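Local coordinates for phosphoenolpyruvate--glycerone phosphotransferase (Enterococcus faecalis, PDB 3B48), which probably acts as the phosphoryl donor of the dihydroxyacetone kinase complex, in a phosphoenolpyruvate-driven relay on histidines that leads to DhaL and dihydroxyacetone, at residues B[7-12]-B[65-70]; B[16-21]-B[36-41]; B[47-52]-B[74-79]; B[79-84]-B[95-100]. All blocks are in the same frame, centred on the assembly; numbering follows the deposited sequence.

Contact 1: residues B[7-12]-B[65-70]; sequences DILLVS and REFLIF
Arg65 bends its whole side chain round one carboxylate oxygen of Asp7. Its CB stands 3.4 Å from Asp7 OD1 and also lies over one face of the Phe67 ring, toward the rim. CG and CD stay close to the same oxygen, and the bend at chi3 (-64°) brings NE back to it. NE then donates to Asp7 OD1 at 2.7 Å in a salt bridge and nearly straight hydrogen bond (163°), meeting the syn lone pair of OD1, with the oxygen close to the guanidinium plane. Arg65 NH2 adds a weak bond to Asp7 OD1 at 3.4 Å. The two flat groups are steeply turned, their planes 78° apart. The other oxygen of Asp7, OD2, is held by His37 NE2, so both ends of this buried carboxylate have partners.

Beyond the salt bridge, the backbones join through five hydrogen bonds, running from Asp7 N with Glu66 O to Val11 N with Phe70 O. Leu9 CD1 meets the edge of the Phe67 ring at CD1, 3.9 Å away, and Leu9 CD2 rests 4.0 Å from Ile69 CD1; helix 51-60 packs on this face. On the face of Ile8 and Leu10, covered by helix 102-113, Ile8 CG2 touches Phe70 CD2 at 3.7 Å. These are the two central strands of the parallel 2-1-3-4 sheet of an alpha/beta fold, here of the mannose-type IIA family.

Contact 2: residues B[16-21]-B[36-41]; sequences MITDGI and IHSLGG
Thr18 and Ser38 meet hydroxyl to hydroxyl, and they contribute most of the surface buried between helix 16-21 and segment 36-41. Thr18 OG1 lies between the backbone N and the carbonyl carbon of its own residue (chi1 65°), from where it reaches Ser38 OG at 2.5 Å and takes a second bond, from Gly40 N at 3.0 Å. That N-H approaches with a bend (142°). The methyl group, Thr18 CG2, leans on the same glycine, 3.7 Å from Gly40 CA; with no side chain at Gly40, the threonine can sit directly against the backbone.

Ser38 OG, anti to its backbone N, serves both helix residues: besides meeting Thr18 OG1, it donates to Asp19 OD1 at 2.7 Å. The hydroxyl comes from above the carboxylate plane, 46° out of it. Asp19 CB points away from the strand, yet the carboxylate comes back to it, and its charge has a weak, long pairing with Lys15.

Helix 15-27 connects strand 6-11 to strand 35-38 in a beta-alpha-beta unit. Thr18 and Ile21 also pack on Leu10 of the first strand, and Ile17 and Ile21 touch helix 102-113, while Asp19 packs on Met16 of the second subunit.

Contact 3: residues B[47-52]-B[74-79]; sequences LGSDPM and GSAVLS
Ser49 lies against Ala76, and Pro51 against Ser79, where the chain leading into helix 51-60 passes the first turn of helix 75-84. The dense part is here. Ser49 CB and OG press on Ala76, both its CA and its methyl, OG being 3.5 Å from Ala76 CA and 3.6 Å from Ala76 CB. One turn on, Ser49 CB is 4.0 Å from Ser79 CB, and the proline ring lies beside the same serine, Pro51 CB standing 3.4 Å from Ser79 O. Ser79 was deposited in two conformers; in the one described here OG lies close to Pro51 CA and N. The nitrogen has no hydrogen to share, so this is no hydrogen bond, and since a second conformer exists the position of OG is doubtful.

Toward Gly48 the packing thins. Ser75 OG is 3.7 Å from both Ser49 N and Ser49 CB, and it bonds elsewhere, to His13 NE2. At the opposite end Met52, a selenomethionine, is exposed and its CB points away from helix 75-84, and the Asp50 side chain also turns away from that helix. Asp50 instead N-caps its own helix: OD1 accepts from Met52 N at 3.0 Å, the N-H arriving from well above the carboxylate plane. Gly74 holds the N-cap position of the neighbouring helix.

No hydrogen bond joins the two segments, although serines line both. The hydroxyls of Ser49 and Ser75 are used outside the contact, on Ser12 O through a weak bond and on His13, so the two segments meet through van der Waals fit of small side chains.

Contact 4: residues B[79-84]-B[95-100]; sequences SSELAF and YHLVDA
Ser80 and Phe84 of helix 79-84 face Leu97 and Tyr95 of strand 95-97, the two axes running almost antiparallel (153°) and approaching to 9.8 Å. Tyr95 bridges that gap. With CG anti to the backbone N, its ring extends from the strand to the helix, and OH donates to Ser80 O at 2.7 Å. The bond lies in the carbonyl plane on a lone pair, bent to 130° at the oxygen. Ala83 CB sits 3.5 Å from Tyr95 OH, tucked close to the hydroxyl end.

The helix belongs to the beta-alpha-beta crossover that links strand 66-71 to its parallel neighbour 95-97, the edge strand of the sheet in this chain. Ser80 and Tyr95 both also touch Ile69 on that preceding strand.

Phe84 and Tyr95 form an oblique aromatic pair, planes at 55° and centroids 5.7 Å apart. The Phe84 ring presents its edge, CD1 coming 3.6 Å from Tyr95 CD2, while Phe84 CA lies over one face of the tyrosine near the rim. Leu97 fits against the other end of the helix segment: its CD2 is 3.5 Å from Ser80 O and 3.8 Å from Ser80 CB. Trp134 of the second subunit packs on Ser80 and Leu97, and its NE1 bonds to Glu81 OE2.

Overall arrangement
Contact 1 forms the middle of the sheet, and the others build out from it. Contact 2 adds strand 35-38 along one side, its centre about 11 Å away: Ile8 O probably accepts from His37 N. Contact 4, centre to centre about 8 Å off, continues the sheet on the opposite side through Phe67 O with His96 N. Contact 3 lies past the C-terminal end of strand 6-11, about 13 Å from contact 1, and shares Ser79 with contact 4. Contacts 2 and 4 remain about 7 Å apart at their nearest atoms. His13 borders contacts 1 and 3, consistent with the position of the phosphorylated histidine in mannose-type IIA relatives. All four touch the second subunit.

Contact 1: residues B[7-12]-B[65-70]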
# COMPACT_ATOMS: atom_id res chain seq x y z
N ASP B 7 -16.45 -8.47 1.09
CA ASP B 7 -15.77 -7.57 2.01
C ASP B 7 -14.28 -7.63 1.75
O ASP B 7 -13.73 -8.71 1.44
CB ASP B 7 -16.04 -7.96 3.46
CG ASP B 7 -17.51 -7.93 3.82
OD1 ASP B 7 -18.29 -8.59 3.12
OD2 ASP B 7 -17.87 -7.27 4.83
N ILE B 8 -13.65 -6.46 1.87
CA ILE B 8 -12.21 -6.32 1.84
C ILE B 8 -11.69 -6.05 3.24
O ILE B 8 -12.07 -5.07 3.90
CB ILE B 8 -11.75 -5.17 0.91
CG1 ILE B 8 -12.06 -5.51 -0.55
CG2 ILE B 8 -10.25 -4.88 1.11
CD1 ILE B 8 -12.03 -4.32 -1.46
N LEU B 9 -10.82 -6.94 3.69
CA LEU B 9 -10.23 -6.81 5.02
C LEU B 9 -8.75 -6.48 4.84
O LEU B 9 -7.99 -7.22 4.16
CB LEU B 9 -10.42 -8.08 5.87
CG LEU B 9 -11.80 -8.60 6.32
CD1 LEU B 9 -12.72 -9.05 5.14
CD2 LEU B 9 -11.57 -9.77 7.31
N LEU B 10 -8.40 -5.34 5.45
CA LEU B 10 -7.12 -4.67 5.32
C LEU B 10 -6.35 -4.84 6.62
O LEU B 10 -6.70 -4.22 7.64
CB LEU B 10 -7.34 -3.16 5.06
CG LEU B 10 -8.25 -2.76 3.89
CD1 LEU B 10 -8.53 -1.27 3.98
CD2 LEU B 10 -7.53 -3.06 2.62
N VAL B 11 -5.30 -5.66 6.57
CA VAL B 11 -4.43 -5.93 7.74
C VAL B 11 -3.05 -5.24 7.63
O VAL B 11 -2.43 -5.26 6.59
CB VAL B 11 -4.30 -7.43 7.98
CG1 VAL B 11 -3.68 -7.70 9.35
CG2 VAL B 11 -5.70 -8.09 7.82
N SER B 12 -2.63 -4.59 8.71
CA SER B 12 -1.35 -3.91 8.69
C SER B 12 -0.91 -3.78 10.12
O SER B 12 -1.72 -3.93 10.99
CB SER B 12 -1.51 -2.51 8.05
OG SER B 12 -0.29 -1.81 7.97
N ARG B 65 -21.20 -13.56 2.78
CA ARG B 65 -20.09 -12.81 2.22
C ARG B 65 -18.89 -13.68 1.77
O ARG B 65 -18.57 -14.72 2.37
CB ARG B 65 -19.54 -11.75 3.21
CG ARG B 65 -20.49 -11.17 4.26
CD ARG B 65 -21.53 -10.25 3.68
NE ARG B 65 -20.96 -9.04 3.09
CZ ARG B 65 -21.67 -7.99 2.69
NH1 ARG B 65 -22.99 -7.97 2.83
NH2 ARG B 65 -21.05 -6.95 2.15
N GLU B 66 -18.23 -13.21 0.73
CA GLU B 66 -16.86 -13.60 0.41
C GLU B 66 -15.91 -12.62 1.06
O GLU B 66 -16.07 -11.41 0.89
CB GLU B 66 -16.63 -13.58 -1.10
CG GLU B 66 -17.69 -14.38 -1.83
CD GLU B 66 -17.69 -15.84 -1.40
OE1 GLU B 66 -16.63 -16.34 -0.92
OE2 GLU B 66 -18.75 -16.49 -1.57
N PHE B 67 -14.94 -13.14 1.80
CA PHE B 67 -14.02 -12.26 2.55
C PHE B 67 -12.63 -12.30 1.94
O PHE B 67 -11.97 -13.36 1.96
CB PHE B 67 -13.94 -12.64 4.03
CG PHE B 67 -15.28 -12.62 4.74
CD1 PHE B 67 -15.81 -11.43 5.25
CD2 PHE B 67 -16.00 -13.81 4.92
CE1 PHE B 67 -17.02 -11.40 5.90
CE2 PHE B 67 -17.22 -13.81 5.56
CZ PHE B 67 -17.75 -12.62 6.06
N LEU B 68 -12.21 -11.14 1.43
CA LEU B 68 -10.89 -10.93 0.79
C LEU B 68 -9.90 -10.26 1.72
O LEU B 68 -10.13 -9.12 2.17
CB LEU B 68 -11.04 -10.10 -0.49
CG LEU B 68 -12.23 -10.36 -1.42
CD1 LEU B 68 -11.95 -9.78 -2.80
CD2 LEU B 68 -12.68 -11.83 -1.51
N ILE B 69 -8.83 -10.97 2.04
CA ILE B 69 -7.84 -10.51 3.03
C ILE B 69 -6.54 -9.99 2.39
O ILE B 69 -5.85 -10.75 1.72
CB ILE B 69 -7.54 -11.60 4.14
CG1 ILE B 69 -8.67 -11.66 5.18
CG2 ILE B 69 -6.30 -11.26 4.92
CD1 ILE B 69 -9.90 -12.39 4.75
N PHE B 70 -6.26 -8.70 2.58
CA PHE B 70 -5.02 -8.07 2.17
C PHE B 70 -4.15 -7.68 3.39
O PHE B 70 -4.66 -7.18 4.40
CB PHE B 70 -5.27 -6.83 1.31
CG PHE B 70 -6.16 -7.07 0.14
CD1 PHE B 70 -5.64 -7.09 -1.15
CD2 PHE B 70 -7.52 -7.30 0.32
CE1 PHE B 70 -6.46 -7.33 -2.23
CE2 PHE B 70 -8.35 -7.52 -0.78
CZ PHE B 70 -7.82 -7.55 -2.05

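Contact 2: residues B[16-21]-B[36-41]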
# COMPACT_ATOMS: atom_id res chain seq x y z
N MSE B 16 -3.23 3.74 10.84
CA MSE B 16 -3.22 4.87 9.91
C MSE B 16 -3.32 4.44 8.44
O MSE B 16 -4.09 5.04 7.65
CB MSE B 16 -1.98 5.72 10.10
CG MSE B 16 -2.17 6.91 10.95
SE MSE B 16 -0.69 8.12 10.54
CE MSE B 16 -1.74 9.59 9.73
N ILE B 17 -2.54 3.43 8.07
CA ILE B 17 -2.54 2.91 6.68
C ILE B 17 -3.94 2.36 6.31
O ILE B 17 -4.54 2.82 5.33
CB ILE B 17 -1.42 1.84 6.42
CG1 ILE B 17 -0.04 2.48 6.50
CG2 ILE B 17 -1.64 1.16 5.08
CD1 ILE B 17 1.15 1.51 6.37
N THR B 18 -4.47 1.42 7.09
CA THR B 18 -5.74 0.81 6.75
C THR B 18 -6.94 1.76 6.78
O THR B 18 -7.89 1.58 6.00
CB THR B 18 -6.05 -0.45 7.61
OG1 THR B 18 -6.21 -0.08 8.98
CG2 THR B 18 -4.92 -1.46 7.53
N ASP B 19 -6.94 2.73 7.71
CA ASP B 19 -7.98 3.76 7.74
C ASP B 19 -7.83 4.62 6.47
O ASP B 19 -8.80 4.97 5.82
CB ASP B 19 -7.84 4.71 8.96
CG ASP B 19 -8.25 4.09 10.29
OD1 ASP B 19 -9.04 3.14 10.39
OD2 ASP B 19 -7.77 4.62 11.30
N GLY B 20 -6.60 5.00 6.16
CA GLY B 20 -6.30 5.82 4.99
C GLY B 20 -6.74 5.17 3.70
O GLY B 20 -7.31 5.84 2.82
N ILE B 21 -6.48 3.87 3.57
CA ILE B 21 -6.91 3.11 2.38
C ILE B 21 -8.43 3.13 2.25
O ILE B 21 -8.97 3.40 1.18
CB ILE B 21 -6.48 1.64 2.45
CG1 ILE B 21 -4.97 1.48 2.37
CG2 ILE B 21 -7.13 0.82 1.33
CD1 ILE B 21 -4.58 0.00 2.59
N ILE B 36 -15.51 -2.49 3.17
CA ILE B 36 -14.08 -2.41 3.53
C ILE B 36 -13.97 -2.34 5.05
O ILE B 36 -14.65 -1.55 5.66
CB ILE B 36 -13.37 -1.15 2.96
CG1 ILE B 36 -13.65 -0.94 1.46
CG2 ILE B 36 -11.88 -1.19 3.19
CD1 ILE B 36 -13.32 -2.12 0.59
N HIS B 37 -13.10 -3.16 5.64
CA HIS B 37 -12.86 -3.13 7.08
C HIS B 37 -11.41 -2.65 7.31
O HIS B 37 -10.47 -3.23 6.75
CB HIS B 37 -13.08 -4.53 7.68
CG HIS B 37 -14.46 -5.09 7.45
ND1 HIS B 37 -15.48 -4.93 8.35
CD2 HIS B 37 -14.98 -5.77 6.41
CE1 HIS B 37 -16.57 -5.52 7.89
NE2 HIS B 37 -16.29 -6.03 6.70
N SER B 38 -11.24 -1.57 8.09
CA SER B 38 -9.92 -1.14 8.49
C SER B 38 -9.48 -1.96 9.70
O SER B 38 -9.97 -1.76 10.83
CB SER B 38 -9.88 0.36 8.81
OG SER B 38 -8.60 0.71 9.32
N LEU B 39 -8.56 -2.89 9.48
CA LEU B 39 -8.12 -3.79 10.56
C LEU B 39 -6.66 -3.68 10.96
O LEU B 39 -6.10 -4.61 11.54
CB LEU B 39 -8.53 -5.25 10.27
CG LEU B 39 -10.01 -5.54 9.88
CD1 LEU B 39 -10.16 -6.99 9.58
CD2 LEU B 39 -11.02 -5.11 10.96
N GLY B 40 -6.05 -2.54 10.68
CA GLY B 40 -4.69 -2.27 11.14
C GLY B 40 -4.54 -2.00 12.63
O GLY B 40 -5.44 -1.48 13.28
N GLY B 41 -3.37 -2.33 13.17
CA GLY B 41 -3.07 -2.01 14.54
C GLY B 41 -3.43 -3.13 15.50
O GLY B 41 -4.09 -4.10 15.13

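Contact 3: residues B[47-52]-B[74-79]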
# COMPACT_ATOMS: atom_id res chain seq x y z
N LEU B 47 1.11 0.00 16.87
CA LEU B 47 1.70 -0.64 15.69
C LEU B 47 1.85 -2.14 15.96
O LEU B 47 2.55 -2.53 16.90
CB LEU B 47 3.06 -0.01 15.31
CG LEU B 47 3.04 1.40 14.67
CD1 LEU B 47 4.35 2.19 14.91
CD2 LEU B 47 2.69 1.35 13.20
N GLY B 48 1.18 -2.96 15.16
CA GLY B 48 1.19 -4.41 15.33
C GLY B 48 -0.07 -5.02 14.76
O GLY B 48 -0.96 -4.32 14.31
N SER B 49 -0.16 -6.35 14.76
CA SER B 49 -1.37 -6.96 14.22
C SER B 49 -2.01 -7.98 15.15
O SER B 49 -1.32 -8.67 15.87
CB SER B 49 -1.10 -7.55 12.84
OG SER B 49 -0.96 -6.48 11.93
N ASP B 50 -3.34 -8.06 15.12
CA ASP B 50 -4.11 -8.99 15.93
C ASP B 50 -5.00 -9.81 15.01
O ASP B 50 -5.87 -9.26 14.33
CB ASP B 50 -4.96 -8.24 16.97
CG ASP B 50 -5.65 -9.17 17.97
OD1 ASP B 50 -5.54 -10.40 17.81
OD2 ASP B 50 -6.28 -8.68 18.93
N PRO B 51 -4.79 -11.16 14.97
CA PRO B 51 -5.65 -12.02 14.14
C PRO B 51 -7.11 -12.05 14.60
O PRO B 51 -8.00 -12.34 13.82
CB PRO B 51 -5.00 -13.40 14.29
CG PRO B 51 -4.22 -13.31 15.58
CD PRO B 51 -3.75 -11.92 15.69
N MSE B 52 -7.35 -11.75 15.88
CA MSE B 52 -8.69 -11.75 16.44
C MSE B 52 -9.57 -10.62 15.87
O MSE B 52 -10.78 -10.68 15.93
CB MSE B 52 -8.60 -11.68 17.97
CG MSE B 52 -9.75 -12.38 18.71
SE MSE B 52 -9.82 -14.31 18.36
CE MSE B 52 -8.11 -14.84 19.13
N GLY B 74 5.05 -8.49 7.42
CA GLY B 74 5.38 -8.94 8.74
C GLY B 74 4.34 -9.76 9.43
O GLY B 74 3.95 -10.81 8.94
N SER B 75 3.90 -9.27 10.57
CA SER B 75 3.00 -10.00 11.44
C SER B 75 1.57 -9.83 10.96
O SER B 75 0.70 -10.60 11.33
CB SER B 75 3.17 -9.54 12.90
OG SER B 75 2.56 -8.27 13.10
N ALA B 76 1.34 -8.82 10.13
CA ALA B 76 0.10 -8.68 9.41
C ALA B 76 -0.15 -9.92 8.56
O ALA B 76 -1.25 -10.49 8.57
CB ALA B 76 0.11 -7.42 8.57
N VAL B 77 0.88 -10.36 7.86
CA VAL B 77 0.82 -11.53 6.99
C VAL B 77 0.56 -12.77 7.83
O VAL B 77 -0.36 -13.55 7.52
CB VAL B 77 2.14 -11.67 6.14
CG1 VAL B 77 2.19 -13.00 5.36
CG2 VAL B 77 2.26 -10.50 5.16
N LEU B 78 1.36 -12.94 8.88
CA LEU B 78 1.19 -14.04 9.82
C LEU B 78 -0.22 -14.04 10.44
O LEU B 78 -0.88 -15.11 10.49
CB LEU B 78 2.27 -14.02 10.91
CG LEU B 78 2.16 -15.19 11.90
CD1 LEU B 78 2.46 -16.54 11.23
CD2 LEU B 78 3.05 -15.00 13.12
N SER B 79 -0.68 -12.88 10.90
CA SER B 79 -2.02 -12.74 11.51
C SER B 79 -3.17 -13.12 10.56
O SER B 79 -4.19 -13.69 10.99
CB SER B 79 -2.20 -11.32 12.07
OG SER B 79 -3.56 -10.96 12.17

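Contact 4: residues B[79-84]-B[95-100]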
# COMPACT_ATOMS: atom_id res chain seq x y z
N SER B 79 -0.68 -12.88 10.90
CA SER B 79 -2.02 -12.74 11.51
C SER B 79 -3.17 -13.12 10.56
O SER B 79 -4.19 -13.69 10.99
CB SER B 79 -2.20 -11.32 12.07
OG SER B 79 -3.56 -10.96 12.17
N SER B 80 -3.01 -12.81 9.28
CA SER B 80 -3.94 -13.24 8.23
C SER B 80 -3.94 -14.76 7.99
O SER B 80 -4.99 -15.32 7.64
CB SER B 80 -3.57 -12.55 6.93
OG SER B 80 -3.83 -11.19 7.06
N GLU B 81 -2.78 -15.40 8.15
CA GLU B 81 -2.65 -16.85 7.98
C GLU B 81 -3.16 -17.61 9.19
O GLU B 81 -3.83 -18.64 9.04
CB GLU B 81 -1.20 -17.29 7.65
CG GLU B 81 -0.63 -16.66 6.37
CD GLU B 81 0.91 -16.76 6.20
OE1 GLU B 81 1.65 -17.11 7.15
OE2 GLU B 81 1.37 -16.47 5.09
N LEU B 82 -2.83 -17.12 10.39
CA LEU B 82 -3.28 -17.75 11.64
C LEU B 82 -4.79 -17.66 11.88
O LEU B 82 -5.37 -18.53 12.53
CB LEU B 82 -2.56 -17.16 12.85
CG LEU B 82 -1.03 -17.23 13.00
CD1 LEU B 82 -0.61 -16.34 14.15
CD2 LEU B 82 -0.53 -18.67 13.22
N ALA B 83 -5.41 -16.61 11.35
CA ALA B 83 -6.85 -16.41 11.46
C ALA B 83 -7.61 -17.47 10.71
O ALA B 83 -8.62 -17.97 11.20
CB ALA B 83 -7.25 -15.01 10.95
N PHE B 84 -7.11 -17.81 9.53
CA PHE B 84 -7.70 -18.83 8.68
C PHE B 84 -7.87 -20.16 9.44
O PHE B 84 -8.99 -20.67 9.56
CB PHE B 84 -6.86 -19.02 7.41
CG PHE B 84 -7.31 -20.17 6.55
CD1 PHE B 84 -8.35 -20.01 5.65
CD2 PHE B 84 -6.69 -21.43 6.65
CE1 PHE B 84 -8.76 -21.08 4.85
CE2 PHE B 84 -7.12 -22.50 5.88
CZ PHE B 84 -8.14 -22.32 4.97
N TYR B 95 -13.07 -17.60 2.81
CA TYR B 95 -11.92 -16.77 3.23
C TYR B 95 -10.79 -16.84 2.21
O TYR B 95 -10.25 -17.93 1.92
CB TYR B 95 -11.44 -17.26 4.59
CG TYR B 95 -10.34 -16.46 5.30
CD1 TYR B 95 -10.68 -15.67 6.40
CD2 TYR B 95 -8.97 -16.57 4.96
CE1 TYR B 95 -9.71 -14.98 7.11
CE2 TYR B 95 -7.99 -15.87 5.68
CZ TYR B 95 -8.39 -15.08 6.76
OH TYR B 95 -7.53 -14.38 7.53
N HIS B 96 -10.45 -15.67 1.66
CA HIS B 96 -9.49 -15.61 0.54
C HIS B 96 -8.31 -14.69 0.86
O HIS B 96 -8.47 -13.45 0.89
CB HIS B 96 -10.14 -15.15 -0.78
CG HIS B 96 -11.53 -15.69 -1.02
ND1 HIS B 96 -11.77 -16.87 -1.69
CD2 HIS B 96 -12.75 -15.18 -0.71
CE1 HIS B 96 -13.08 -17.07 -1.77
NE2 HIS B 96 -13.69 -16.06 -1.18
N LEU B 97 -7.15 -15.30 1.05
CA LEU B 97 -5.89 -14.59 1.21
C LEU B 97 -5.44 -14.12 -0.16
O LEU B 97 -5.12 -14.94 -1.04
CB LEU B 97 -4.81 -15.52 1.78
CG LEU B 97 -4.97 -16.01 3.21
CD1 LEU B 97 -4.00 -17.16 3.48
CD2 LEU B 97 -4.80 -14.88 4.21
N VAL B 98 -5.41 -12.81 -0.36
CA VAL B 98 -5.17 -12.32 -1.70
C VAL B 98 -3.71 -12.00 -1.83
O VAL B 98 -3.20 -11.08 -1.17
CB VAL B 98 -6.04 -11.10 -2.10
CG1 VAL B 98 -6.08 -10.94 -3.63
CG2 VAL B 98 -7.45 -11.24 -1.55
N ASP B 99 -3.01 -12.77 -2.66
CA ASP B 99 -1.59 -12.54 -2.89
C ASP B 99 -1.42 -11.31 -3.77
O ASP B 99 -1.22 -11.41 -4.98
CB ASP B 99 -0.93 -13.76 -3.50
CG ASP B 99 0.54 -13.82 -3.18
OD1 ASP B 99 1.16 -12.74 -3.05
OD2 ASP B 99 1.08 -14.93 -3.04
N ALA B 100 -1.47 -10.14 -3.13
CA ALA B 100 -1.51 -8.86 -3.83
C ALA B 100 -1.03 -7.76 -2.89
O ALA B 100 -1.20 -7.89 -1.68
CB ALA B 100 -2.94 -8.56 -4.33